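Local coordinates for glycosyl hydrolase 25 (Streptococcus pneumoniae, PDB 4FF5), which probably hydrolyses glycosidic bonds of peptidoglycan, as family 25 glycosyl hydrolases do, and participates in host-cell invasion by the pneumococcus, at residues I54-G59 with D245-S250; G183-V188 with W205-G210; F201-I206 with D225-Q230. All coordinates share one frame; numbering follows the deposited sequence.

Contact 1. Residues I54-G59 with D245-S250; sequences IIDLSG and DINVIS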
ATOM      1  N   ILE A  54       4.468   6.057  -8.202  1.00 19.01           N
ATOM      2  CA  ILE A  54       3.753   4.901  -7.665  1.00 17.49           C
ATOM      3  C   ILE A  54       2.455   5.404  -7.026  1.00 16.86           C
ATOM      4  O   ILE A  54       2.475   6.333  -6.208  1.00 16.41           O
ATOM      5  CB  ILE A  54       4.607   4.152  -6.617  1.00 17.42           C
ATOM      6  CG1 ILE A  54       5.870   3.550  -7.282  1.00 17.72           C
ATOM      7  CG2 ILE A  54       3.777   3.110  -5.860  1.00 16.43           C
ATOM      8  CD1 ILE A  54       7.018   3.369  -6.299  1.00 18.52           C
ATOM      9  N   ILE A  55       1.329   4.799  -7.404  1.00 15.83           N
ATOM     10  CA  ILE A  55       0.049   5.167  -6.818  1.00 15.25           C
ATOM     11  C   ILE A  55      -0.442   4.107  -5.826  1.00 14.73           C
ATOM     12  O   ILE A  55       0.026   2.958  -5.818  1.00 14.73           O
ATOM     13  CB  ILE A  55      -1.040   5.431  -7.896  1.00 15.72           C
ATOM     14  CG1 ILE A  55      -1.406   4.121  -8.623  1.00 15.76           C
ATOM     15  CG2 ILE A  55      -0.575   6.537  -8.848  1.00 16.30           C
ATOM     16  CD1 ILE A  55      -2.549   4.264  -9.626  1.00 16.47           C
ATOM     17  N   ASP A  56      -1.341   4.534  -4.945  1.00 14.26           N
ATOM     18  CA  ASP A  56      -2.148   3.606  -4.164  1.00 13.86           C
ATOM     19  C   ASP A  56      -3.622   3.955  -4.373  1.00 14.60           C
ATOM     20  O   ASP A  56      -3.982   5.134  -4.540  1.00 15.15           O
ATOM     21  CB  ASP A  56      -1.718   3.509  -2.688  1.00 13.21           C
ATOM     22  CG  ASP A  56      -1.862   4.829  -1.930  1.00 13.19           C
ATOM     23  OD1 ASP A  56      -0.865   5.587  -1.850  1.00 12.60           O
ATOM     24  OD2 ASP A  56      -2.977   5.104  -1.422  1.00 13.36           O
ATOM     25  N   LEU A  57      -4.443   2.906  -4.406  1.00 14.42           N
ATOM     26  CA  LEU A  57      -5.839   2.976  -4.794  1.00 15.09           C
ATOM     27  C   LEU A  57      -6.631   2.093  -3.867  1.00 14.24           C
ATOM     28  O   LEU A  57      -6.099   1.114  -3.316  1.00 13.50           O
ATOM     29  CB  LEU A  57      -6.029   2.393  -6.198  1.00 16.09           C
ATOM     30  CG  LEU A  57      -5.464   3.084  -7.405  1.00 18.07           C
ATOM     31  CD1 LEU A  57      -5.516   2.093  -8.556  1.00 18.66           C
ATOM     32  CD2 LEU A  57      -6.307   4.313  -7.725  1.00 18.52           C
ATOM     33  N   SER A  58      -7.904   2.434  -3.730  1.00 14.32           N
ATOM     34  CA  SER A  58      -8.860   1.685  -2.921  1.00 14.70           C
ATOM     35  C   SER A  58     -10.223   1.714  -3.642  1.00 15.23           C
ATOM     36  O   SER A  58     -10.335   2.269  -4.749  1.00 15.39           O
ATOM     37  CB  SER A  58      -8.999   2.325  -1.524  1.00 14.68           C
ATOM     38  OG  SER A  58      -9.740   3.525  -1.615  1.00 15.45           O
ATOM     39  N   GLY A  59     -11.249   1.177  -2.985  1.00 16.05           N
ATOM     40  CA  GLY A  59     -12.620   1.230  -3.481  1.00 18.33           C
ATOM     41  C   GLY A  59     -13.187   2.633  -3.638  1.00 19.51           C
ATOM     42  O   GLY A  59     -14.188   2.810  -4.328  1.00 20.37           O
ATOM     43  N   ASP A 245      -3.656   9.308  -4.278  1.00 17.67           N
ATOM     44  CA  ASP A 245      -2.472   9.187  -3.447  1.00 16.24           C
ATOM     45  C   ASP A 245      -1.285   8.879  -4.338  1.00 15.86           C
ATOM     46  O   ASP A 245      -1.309   7.867  -5.063  1.00 15.59           O
ATOM     47  CB  ASP A 245      -2.606   8.014  -2.470  1.00 15.81           C
ATOM     48  CG  ASP A 245      -3.625   8.253  -1.356  1.00 16.26           C
ATOM     49  OD1 ASP A 245      -3.949   7.268  -0.640  1.00 15.98           O
ATOM     50  OD2 ASP A 245      -4.108   9.390  -1.179  1.00 17.15           O
ATOM     51  N   ILE A 246      -0.222   9.688  -4.234  1.00 15.20           N
ATOM     52  CA  ILE A 246       0.990   9.451  -5.014  1.00 15.45           C
ATOM     53  C   ILE A 246       2.182   9.245  -4.093  1.00 14.88           C
ATOM     54  O   ILE A 246       2.304   9.894  -3.042  1.00 14.71           O
ATOM     55  CB  ILE A 246       1.342  10.591  -6.012  1.00 16.23           C
ATOM     56  CG1 ILE A 246       0.097  11.121  -6.718  1.00 17.33           C
ATOM     57  CG2 ILE A 246       2.417  10.108  -6.989  1.00 16.55           C
ATOM     58  CD1 ILE A 246      -0.622  10.106  -7.573  1.00 18.66           C
ATOM     59  N   ASN A 247       3.029   8.320  -4.522  1.00 14.72           N
ATOM     60  CA  ASN A 247       4.177   7.861  -3.777  1.00 14.72           C
ATOM     61  C   ASN A 247       5.430   7.933  -4.637  1.00 15.68           C
ATOM     62  O   ASN A 247       5.375   7.846  -5.881  1.00 15.93           O
ATOM     63  CB  ASN A 247       3.952   6.400  -3.345  1.00 14.12           C
ATOM     64  CG  ASN A 247       2.652   6.213  -2.594  1.00 13.55           C
ATOM     65  OD1 ASN A 247       2.591   6.428  -1.392  1.00 13.28           O
ATOM     66  ND2 ASN A 247       1.587   5.854  -3.313  1.00 13.29           N
ATOM     67  N   VAL A 248       6.570   8.057  -3.981  1.00 16.06           N
ATOM     68  CA  VAL A 248       7.848   7.929  -4.683  1.00 16.88           C
ATOM     69  C   VAL A 248       8.808   7.072  -3.836  1.00 16.38           C
ATOM     70  O   VAL A 248       8.731   7.082  -2.613  1.00 15.41           O
ATOM     71  CB  VAL A 248       8.416   9.332  -5.026  1.00 17.68           C
ATOM     72  CG1 VAL A 248       8.862  10.058  -3.758  1.00 17.24           C
ATOM     73  CG2 VAL A 248       9.563   9.237  -6.020  1.00 19.19           C
ATOM     74  N   ILE A 249       9.666   6.293  -4.493  1.00 17.06           N
ATOM     75  CA  ILE A 249      10.815   5.675  -3.811  1.00 17.53           C
ATOM     76  C   ILE A 249      11.650   6.806  -3.151  1.00 17.86           C
ATOM     77  O   ILE A 249      11.894   7.848  -3.764  1.00 18.27           O
ATOM     78  CB  ILE A 249      11.689   4.860  -4.804  1.00 18.44           C
ATOM     79  CG1 ILE A 249      10.927   3.663  -5.425  1.00 18.52           C
ATOM     80  CG2 ILE A 249      12.999   4.395  -4.157  1.00 18.64           C
ATOM     81  CD1 ILE A 249      10.262   2.724  -4.441  1.00 17.83           C
ATOM     82  N   SER A 250      12.079   6.617  -1.910  1.00 18.63           N
ATOM     83  CA  SER A 250      12.858   7.659  -1.221  1.00 19.42           C
ATOM     84  C   SER A 250      14.160   7.966  -1.978  1.00 20.93           C
ATOM     85  O   SER A 250      14.864   7.036  -2.363  1.00 20.32           O
ATOM     86  CB  SER A 250      13.185   7.223   0.206  1.00 19.78           C
ATOM     87  OG  SER A 250      14.227   8.032   0.727  1.00 19.30           O
TER
HETATM   88  O   HOH W   1      -5.676   7.188  -4.265  1.00 14.65           O
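At the start of 245-250, Asp245 sets its carboxylate directly against that of Asp56. OD1 of Asp245 and OD2 of Asp56 are just 2.5 Å apart, with the two carboxylate planes turned by 50°. Two acid oxygens this close suggest that one group carries a proton, and the negative neighbourhood would be expected to raise the pKa of one of them. On the backbone, Asp245 O takes only a weak bond from Asp56 N, and a water ties the ends together, donating to Asp56 O and accepting from Asp245 N. Ile246 faces the other side of the sheet with Ile55; its CD1 meets Ile55 CG2 at 3.8 Å, the two side chains crossing obliquely, with Pro53 against Ile246 and Ile237 against Ile55.

This pairing closes the TIM barrel of the family: strand 54-57 is the first and strand 244-249 the last, and they run antiparallel, at 142° between their short axes. Strand 244-249 is also antiparallel to its other neighbour, 228-232, whereas the remaining neighbours in the sheet pair in parallel.

Asn247 does most of the gripping. Its N reaches Ile54 O at 2.7 Å, nearly along the C=O axis, and its O receives Ile54 N at 3.1 Å. The side chain, with CG anti to its own carbonyl carbon, brings ND2 over the same Ile54 O at 3.1 Å, from above the carbonyl plane, so that oxygen has two donors. ND2 also gives a nearly straight bond of 2.9 Å to the anti lone pair of Asp56 OD1, in the plane of the amide. OD1 of Asp56 takes a second donor from Gln230 NE2, and OD1 of Asn247 accepts from Trp205 NE1. Farther on, Ile249 CD1 rests on Ile54 CD1 at 3.8 Å, under helix 255-263.

Contact 2. Residues G183-V188 with W205-G210; sequences GIYVGV and WIPSYG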
ATOM      1  N   GLY A 183       5.451  -5.128   4.714  1.00 14.68           N
ATOM      2  CA  GLY A 183       5.922  -3.787   5.027  1.00 13.68           C
ATOM      3  C   GLY A 183       4.916  -3.066   5.879  1.00 13.18           C
ATOM      4  O   GLY A 183       3.759  -3.496   5.994  1.00 13.16           O
ATOM      5  N   ILE A 184       5.352  -1.970   6.494  1.00 12.36           N
ATOM      6  CA  ILE A 184       4.443  -1.162   7.326  1.00 11.59           C
ATOM      7  C   ILE A 184       4.378   0.287   6.816  1.00 11.33           C
ATOM      8  O   ILE A 184       5.387   0.897   6.557  1.00 11.07           O
ATOM      9  CB  ILE A 184       4.824  -1.196   8.845  1.00 11.56           C
ATOM     10  CG1 ILE A 184       3.827  -0.333   9.647  1.00 11.39           C
ATOM     11  CG2 ILE A 184       6.279  -0.728   9.050  1.00 11.40           C
ATOM     12  CD1 ILE A 184       3.931  -0.482  11.157  1.00 11.67           C
ATOM     13  N   TYR A 185       3.156   0.791   6.634  1.00 10.94           N
ATOM     14  CA  TYR A 185       2.895   2.200   6.421  1.00 11.25           C
ATOM     15  C   TYR A 185       2.474   2.838   7.757  1.00 11.26           C
ATOM     16  O   TYR A 185       1.524   2.387   8.414  1.00 11.11           O
ATOM     17  CB  TYR A 185       1.794   2.336   5.369  1.00 10.91           C
ATOM     18  CG  TYR A 185       1.147   3.699   5.196  1.00 11.25           C
ATOM     19  CD1 TYR A 185       1.494   4.518   4.134  1.00 11.34           C
ATOM     20  CD2 TYR A 185       0.155   4.147   6.081  1.00 11.42           C
ATOM     21  CE1 TYR A 185       0.857   5.739   3.936  1.00 11.62           C
ATOM     22  CE2 TYR A 185      -0.480   5.372   5.894  1.00 11.77           C
ATOM     23  CZ  TYR A 185      -0.126   6.160   4.837  1.00 11.70           C
ATOM     24  OH  TYR A 185      -0.775   7.375   4.666  1.00 12.37           O
ATOM     25  N   VAL A 186       3.200   3.877   8.164  1.00 11.66           N
ATOM     26  CA  VAL A 186       2.885   4.552   9.433  1.00 11.73           C
ATOM     27  C   VAL A 186       3.449   5.979   9.422  1.00 12.20           C
ATOM     28  O   VAL A 186       4.548   6.207   8.912  1.00 12.09           O
ATOM     29  CB  VAL A 186       3.372   3.697  10.648  1.00 11.90           C
ATOM     30  CG1 VAL A 186       4.885   3.472  10.650  1.00 12.38           C
ATOM     31  CG2 VAL A 186       2.894   4.283  11.979  1.00 11.98           C
ATOM     32  N   GLY A 187       2.694   6.934   9.958  1.00 12.82           N
ATOM     33  CA  GLY A 187       3.204   8.316  10.070  1.00 13.01           C
ATOM     34  C   GLY A 187       4.260   8.386  11.167  1.00 13.10           C
ATOM     35  O   GLY A 187       4.285   7.546  12.088  1.00 12.80           O
ATOM     36  N   VAL A 188       5.140   9.390  11.092  1.00 13.15           N
ATOM     37  CA  VAL A 188       6.248   9.481  12.046  1.00 13.86           C
ATOM     38  C   VAL A 188       5.736   9.723  13.484  1.00 14.89           C
ATOM     39  O   VAL A 188       6.177   9.060  14.447  1.00 14.70           O
ATOM     40  CB  VAL A 188       7.257  10.577  11.635  1.00 14.03           C
ATOM     41  CG1 VAL A 188       8.278  10.788  12.745  1.00 14.30           C
ATOM     42  CG2 VAL A 188       7.951  10.184  10.327  1.00 13.70           C
ATOM     43  N   TRP A 205       6.973   2.459   4.774  1.00 11.44           N
ATOM     44  CA  TRP A 205       6.358   3.387   3.852  1.00 11.24           C
ATOM     45  C   TRP A 205       5.783   4.481   4.700  1.00 11.21           C
ATOM     46  O   TRP A 205       5.089   4.192   5.690  1.00 11.10           O
ATOM     47  CB  TRP A 205       5.291   2.583   3.124  1.00 10.93           C
ATOM     48  CG  TRP A 205       4.356   3.301   2.214  1.00 10.79           C
ATOM     49  CD1 TRP A 205       4.490   4.567   1.623  1.00 10.88           C
ATOM     50  CD2 TRP A 205       3.112   2.754   1.703  1.00 10.78           C
ATOM     51  NE1 TRP A 205       3.405   4.825   0.804  1.00 11.22           N
ATOM     52  CE2 TRP A 205       2.524   3.786   0.845  1.00 11.09           C
ATOM     53  CE3 TRP A 205       2.413   1.564   1.916  1.00 10.92           C
ATOM     54  CZ2 TRP A 205       1.313   3.593   0.181  1.00 11.21           C
ATOM     55  CZ3 TRP A 205       1.185   1.391   1.255  1.00 10.74           C
ATOM     56  CH2 TRP A 205       0.650   2.390   0.419  1.00 11.02           C
ATOM     57  N   ILE A 206       6.127   5.738   4.409  1.00 11.19           N
ATOM     58  CA  ILE A 206       5.720   6.834   5.314  1.00 11.60           C
ATOM     59  C   ILE A 206       5.022   7.978   4.580  1.00 12.20           C
ATOM     60  O   ILE A 206       5.538   8.492   3.577  1.00 12.37           O
ATOM     61  CB  ILE A 206       6.902   7.401   6.176  1.00 11.50           C
ATOM     62  CG1 ILE A 206       7.596   6.295   6.978  1.00 11.40           C
ATOM     63  CG2 ILE A 206       6.410   8.499   7.133  1.00 11.95           C
ATOM     64  CD1 ILE A 206       8.864   6.725   7.723  1.00 11.37           C
ATOM     65  N   PRO A 207       3.846   8.404   5.097  1.00 12.56           N
ATOM     66  CA  PRO A 207       3.214   9.581   4.496  1.00 12.86           C
ATOM     67  C   PRO A 207       3.799  10.902   5.027  1.00 13.65           C
ATOM     68  O   PRO A 207       4.104  11.016   6.217  1.00 13.59           O
ATOM     69  CB  PRO A 207       1.757   9.448   4.932  1.00 12.69           C
ATOM     70  CG  PRO A 207       1.840   8.755   6.290  1.00 12.53           C
ATOM     71  CD  PRO A 207       3.018   7.807   6.177  1.00 12.15           C
ATOM     72  N   SER A 208       3.949  11.892   4.150  1.00 14.32           N
ATOM     73  CA  SER A 208       4.223  13.267   4.607  1.00 15.20           C
ATOM     74  C   SER A 208       3.812  14.217   3.490  1.00 15.62           C
ATOM     75  O   SER A 208       4.425  14.209   2.433  1.00 15.09           O
ATOM     76  CB  SER A 208       5.704  13.449   4.938  1.00 16.33           C
ATOM     77  OG  SER A 208       5.968  14.763   5.395  1.00 18.15           O
ATOM     78  N   TYR A 209       2.749  14.997   3.720  1.00 16.20           N
ATOM     79  CA  TYR A 209       2.111  15.754   2.640  1.00 16.62           C
ATOM     80  C   TYR A 209       2.470  17.226   2.527  1.00 17.84           C
ATOM     81  O   TYR A 209       2.115  17.854   1.528  1.00 18.04           O
ATOM     82  CB  TYR A 209       0.580  15.684   2.730  1.00 16.58           C
ATOM     83  CG  TYR A 209      -0.055  14.307   2.639  1.00 15.50           C
ATOM     84  CD1 TYR A 209       0.679  13.183   2.246  1.00 14.94           C
ATOM     85  CD2 TYR A 209      -1.409  14.142   2.950  1.00 15.60           C
ATOM     86  CE1 TYR A 209       0.086  11.927   2.184  1.00 14.63           C
ATOM     87  CE2 TYR A 209      -2.018  12.896   2.868  1.00 15.03           C
ATOM     88  CZ  TYR A 209      -1.262  11.793   2.485  1.00 14.68           C
ATOM     89  OH  TYR A 209      -1.874  10.562   2.422  1.00 14.10           O
ATOM     90  N   GLY A 210       3.143  17.779   3.538  1.00 18.35           N
ATOM     91  CA  GLY A 210       3.211  19.232   3.692  1.00 20.63           C
ATOM     92  C   GLY A 210       1.794  19.782   3.691  1.00 21.56           C
ATOM     93  O   GLY A 210       0.964  19.370   4.496  1.00 21.45           O
TER
HETATM   94  O   HOH W   2       4.942  11.230   8.806  1.00 14.45           O
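Trp205 O is the best-held polar atom across these two strands: one N-H and one C-H grip it. Val186 N gives the hydrogen bond, 3.1 Å long and nearly along the C=O axis, while Tyr185 CA sends its hydrogen to the same oxygen in a CA-H...O contact, 3.1 Å from CA to O. One step earlier, Trp205 N donates to Ile184 O at 2.9 Å, in the carbonyl plane. The ladder stops there. Pro207 has no N-H to offer, and Val186 O, buried by the contact against Ile206 CG2 and Pro207 CD, has no hydrogen-bond partner in the model.

The side chains of Tyr185 and Trp205 leave the same face of the sheet, each with CG anti to its backbone N. They make a T-shaped pair: the Tyr185 edge points at the indole, planes at 73°, with CD1 3.4 Å above the indole plane and over its centre. Pro207 takes one face of the tyrosine. Its CD lies 4.0 Å from the ring centroid in a CH-pi contact, offset toward the rim, and its CB comes within 3.3 Å of Tyr185 OH. The phenol is thus wedged between proline and indole, and its OH is bound to Gln230. On the opposite face of the sheet, Val188 CG2 packs on Ile206 CG2.

Where the strands part, a water accepts from Val188 N and donates to Pro207 O at 2.7 Å. The two strands are the parallel halves of a beta-alpha-beta unit in the barrel. Gly187 sits at the N-cap position of the connecting helix 188-193, and strands 151-155 and 228-232 flank the pair on its outer edges.

Contact 3. Residues F201-I206 with D225-Q230; sequences FTSVWI and DYDIHQ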
ATOM      1  N   PHE A 201       9.491  -5.703  10.099  1.00 16.52           N
ATOM      2  CA  PHE A 201       8.958  -5.534   8.755  1.00 16.25           C
ATOM      3  C   PHE A 201      10.098  -5.498   7.755  1.00 17.01           C
ATOM      4  O   PHE A 201      11.241  -5.206   8.120  1.00 17.66           O
ATOM      5  CB  PHE A 201       8.090  -4.264   8.662  1.00 14.82           C
ATOM      6  CG  PHE A 201       6.839  -4.358   9.471  1.00 14.51           C
ATOM      7  CD1 PHE A 201       6.820  -3.979  10.810  1.00 14.35           C
ATOM      8  CD2 PHE A 201       5.670  -4.859   8.897  1.00 14.15           C
ATOM      9  CE1 PHE A 201       5.659  -4.106  11.575  1.00 14.76           C
ATOM     10  CE2 PHE A 201       4.516  -4.975   9.656  1.00 14.31           C
ATOM     11  CZ  PHE A 201       4.506  -4.612  10.996  1.00 14.05           C
ATOM     12  N   THR A 202       9.785  -5.792   6.495  1.00 17.54           N
ATOM     13  CA  THR A 202      10.810  -5.862   5.438  1.00 18.01           C
ATOM     14  C   THR A 202      10.959  -4.539   4.679  1.00 17.69           C
ATOM     15  O   THR A 202      11.930  -4.333   3.928  1.00 17.95           O
ATOM     16  CB  THR A 202      10.573  -7.048   4.460  1.00 18.52           C
ATOM     17  OG1 THR A 202       9.281  -6.938   3.859  1.00 18.38           O
ATOM     18  CG2 THR A 202      10.670  -8.393   5.168  1.00 19.81           C
ATOM     19  N   SER A 203      10.005  -3.634   4.895  1.00 16.62           N
ATOM     20  CA  SER A 203      10.067  -2.281   4.339  1.00 15.69           C
ATOM     21  C   SER A 203       9.189  -1.314   5.140  1.00 14.52           C
ATOM     22  O   SER A 203       8.278  -1.735   5.862  1.00 14.70           O
ATOM     23  CB  SER A 203       9.610  -2.277   2.876  1.00 15.80           C
ATOM     24  OG  SER A 203       9.804  -0.997   2.274  1.00 16.11           O
ATOM     25  N   VAL A 204       9.461  -0.019   4.988  1.00 14.04           N
ATOM     26  CA  VAL A 204       8.692   1.026   5.663  1.00 12.86           C
ATOM     27  C   VAL A 204       8.229   2.045   4.635  1.00 12.23           C
ATOM     28  O   VAL A 204       8.991   2.458   3.743  1.00 12.51           O
ATOM     29  CB  VAL A 204       9.483   1.693   6.820  1.00 12.78           C
ATOM     30  CG1 VAL A 204       8.620   2.757   7.504  1.00 12.37           C
ATOM     31  CG2 VAL A 204       9.920   0.635   7.843  1.00 12.94           C
ATOM     32  N   TRP A 205       6.973   2.459   4.774  1.00 11.44           N
ATOM     33  CA  TRP A 205       6.358   3.387   3.852  1.00 11.24           C
ATOM     34  C   TRP A 205       5.783   4.481   4.700  1.00 11.21           C
ATOM     35  O   TRP A 205       5.089   4.192   5.690  1.00 11.10           O
ATOM     36  CB  TRP A 205       5.291   2.583   3.124  1.00 10.93           C
ATOM     37  CG  TRP A 205       4.356   3.301   2.214  1.00 10.79           C
ATOM     38  CD1 TRP A 205       4.490   4.567   1.623  1.00 10.88           C
ATOM     39  CD2 TRP A 205       3.112   2.754   1.703  1.00 10.78           C
ATOM     40  NE1 TRP A 205       3.405   4.825   0.804  1.00 11.22           N
ATOM     41  CE2 TRP A 205       2.524   3.786   0.845  1.00 11.09           C
ATOM     42  CE3 TRP A 205       2.413   1.564   1.916  1.00 10.92           C
ATOM     43  CZ2 TRP A 205       1.313   3.593   0.181  1.00 11.21           C
ATOM     44  CZ3 TRP A 205       1.185   1.391   1.255  1.00 10.74           C
ATOM     45  CH2 TRP A 205       0.650   2.390   0.419  1.00 11.02           C
ATOM     46  N   ILE A 206       6.127   5.738   4.409  1.00 11.19           N
ATOM     47  CA  ILE A 206       5.720   6.834   5.314  1.00 11.60           C
ATOM     48  C   ILE A 206       5.022   7.978   4.580  1.00 12.20           C
ATOM     49  O   ILE A 206       5.538   8.492   3.577  1.00 12.37           O
ATOM     50  CB  ILE A 206       6.902   7.401   6.176  1.00 11.50           C
ATOM     51  CG1 ILE A 206       7.596   6.295   6.978  1.00 11.40           C
ATOM     52  CG2 ILE A 206       6.410   8.499   7.133  1.00 11.95           C
ATOM     53  CD1 ILE A 206       8.864   6.725   7.723  1.00 11.37           C
ATOM     54  N   ASP A 225      15.248   4.618   8.147  1.00 20.03           N
ATOM     55  CA  ASP A 225      15.474   4.372   6.699  0.61 21.40           C
ATOM     56  C   ASP A 225      14.285   3.786   5.910  1.00 21.48           C
ATOM     57  O   ASP A 225      14.244   2.588   5.558  1.00 24.32           O
ATOM     58  CB  ASP A 225      16.712   3.503   6.470  0.61 23.27           C
ATOM     59  CG  ASP A 225      16.457   2.044   6.754  0.61 24.34           C
ATOM     60  OD1 ASP A 225      15.902   1.737   7.828  0.61 25.35           O
ATOM     61  OD2 ASP A 225      16.808   1.199   5.895  0.61 26.01           O
ATOM     62  N   TYR A 226      13.341   4.632   5.559  1.00 19.28           N
ATOM     63  CA  TYR A 226      12.153   4.186   4.828  1.00 16.99           C
ATOM     64  C   TYR A 226      12.436   4.016   3.311  1.00 16.75           C
ATOM     65  O   TYR A 226      13.331   4.665   2.750  1.00 15.91           O
ATOM     66  CB  TYR A 226      11.023   5.180   5.103  1.00 16.23           C
ATOM     67  CG  TYR A 226      11.377   6.588   4.665  1.00 16.72           C
ATOM     68  CD1 TYR A 226      11.064   7.039   3.380  1.00 16.90           C
ATOM     69  CD2 TYR A 226      12.045   7.463   5.534  1.00 17.04           C
ATOM     70  CE1 TYR A 226      11.417   8.312   2.965  1.00 17.25           C
ATOM     71  CE2 TYR A 226      12.422   8.733   5.121  1.00 17.11           C
ATOM     72  CZ  TYR A 226      12.099   9.155   3.841  1.00 17.40           C
ATOM     73  OH  TYR A 226      12.427  10.426   3.442  1.00 18.99           O
ATOM     74  N   ASP A 227      11.651   3.159   2.656  1.00 15.99           N
ATOM     75  CA  ASP A 227      11.832   2.865   1.239  1.00 16.02           C
ATOM     76  C   ASP A 227      10.954   3.719   0.337  1.00 15.51           C
ATOM     77  O   ASP A 227      11.278   3.969  -0.827  1.00 15.12           O
ATOM     78  CB  ASP A 227      11.483   1.399   0.972  1.00 16.72           C
ATOM     79  CG  ASP A 227      12.548   0.445   1.442  1.00 17.85           C
ATOM     80  OD1 ASP A 227      13.707   0.863   1.620  1.00 18.01           O
ATOM     81  OD2 ASP A 227      12.228  -0.749   1.615  1.00 19.04           O
ATOM     82  N   ILE A 228       9.813   4.152   0.857  1.00 14.61           N
ATOM     83  CA  ILE A 228       8.808   4.767  -0.015  1.00 13.79           C
ATOM     84  C   ILE A 228       8.016   5.816   0.787  1.00 13.01           C
ATOM     85  O   ILE A 228       7.772   5.653   1.982  1.00 11.94           O
ATOM     86  CB  ILE A 228       7.934   3.668  -0.703  1.00 13.96           C
ATOM     87  CG1 ILE A 228       6.869   4.276  -1.639  1.00 14.59           C
ATOM     88  CG2 ILE A 228       7.385   2.666   0.314  1.00 13.79           C
ATOM     89  CD1 ILE A 228       6.304   3.300  -2.663  1.00 16.02           C
ATOM     90  N   HIS A 229       7.671   6.900   0.100  1.00 12.79           N
ATOM     91  CA  HIS A 229       7.107   8.108   0.687  1.00 12.68           C
ATOM     92  C   HIS A 229       5.807   8.458   0.009  1.00 12.56           C
ATOM     93  O   HIS A 229       5.749   8.701  -1.208  1.00 12.97           O
ATOM     94  CB  HIS A 229       8.144   9.230   0.573  1.00 13.27           C
ATOM     95  CG  HIS A 229       7.614  10.624   0.822  1.00 13.44           C
ATOM     96  ND1 HIS A 229       8.157  11.709   0.232  1.00 13.69           N
ATOM     97  CD2 HIS A 229       6.578  11.098   1.645  1.00 13.33           C
ATOM     98  CE1 HIS A 229       7.499  12.811   0.627  1.00 14.15           C
ATOM     99  NE2 HIS A 229       6.539  12.442   1.499  1.00 13.42           N
ATOM    100  N   GLN A 230       4.737   8.478   0.788  1.00 12.51           N
ATOM    101  CA  GLN A 230       3.462   8.928   0.278  1.00 12.66           C
ATOM    102  C   GLN A 230       3.404  10.451   0.378  1.00 13.66           C
ATOM    103  O   GLN A 230       3.268  10.993   1.482  1.00 13.76           O
ATOM    104  CB  GLN A 230       2.332   8.323   1.086  1.00 12.20           C
ATOM    105  CG  GLN A 230       0.987   8.455   0.375  1.00 12.07           C
ATOM    106  CD  GLN A 230      -0.132   7.930   1.234  1.00 12.04           C
ATOM    107  OE1 GLN A 230      -0.423   8.498   2.311  1.00 11.81           O
ATOM    108  NE2 GLN A 230      -0.808   6.871   0.757  1.00 11.66           N
TER
HETATM  109  O   HOH W   3      12.284   0.620   4.783  1.00 21.35           O
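Ile206, Trp205 and Ile228 have the most surface buried where two parallel strands of the TIM barrel, 203-207 and 228-232, lie side by side. No helix intervenes between the two segments, in keeping with the (beta/alpha)5(beta)3 variant of the barrel described for family 25 hydrolases.

Ile228 O is at the centre of the ladder. It accepts from Ile206 N at 2.9 Å in its carbonyl plane and has Trp205 CA beside it in a CA-H...O contact. Ile206 O in turn accepts Gln230 N at 2.9 Å, the donor lying well above the carbonyl plane, while the edge of the His229 ring comes up to this oxygen with CD2.

Trp205 and Ile228 point the same way, side by side. Because CG1 of Ile228 is anti to its backbone N (chi1 -180°), CG2 takes the crowded position between N and carbonyl carbon and presses on Trp205 CB at 3.5 Å. Farther out, Gln230 CB comes within 3.7 Å of Trp205 NE1, whose hydrogen goes to Asn247. On the other face, Ile206 stretches its CD1 to Tyr226 CB, 3.7 Å away, crossing it at about a right angle.

Before the regular ladder begins, Val204 O takes Asp227 N at 3.0 Å, with a second, weak bond from Ile228 N, and a water joins Val204 N to Asp225 O. At this end helix 255-263 packs on Asp227 and Ile228, and Lys261 makes a salt bridge with Asp227 OD2. Ser203 OG donates to that same carboxylate oxygen at 2.5 Å, meeting it from above the carboxylate plane.

The three contacts share one barrel sheet and meet at the polar ends of a few inward-facing residues. Contacts 2 and 3, with centres about 7 Å apart, both use strand 203-207; contact 1 lies about 11 Å and 12 Å from them between centres. Trp205 NE1 binds Asn247 OD1 of contact 1 at 2.8 Å. Gln230 of contact 3 links the rest: NE2 to Asp56 OD1 at 2.9 Å, OE1 to Tyr185 OH at 2.6 Å and to Tyr209 OH at 2.5 Å. Together with Asp154 and Glu156, both touched by Tyr185, the Asp56-Asp245 pair probably belongs to the acidic active-site pocket, as in other family 25 hydrolases.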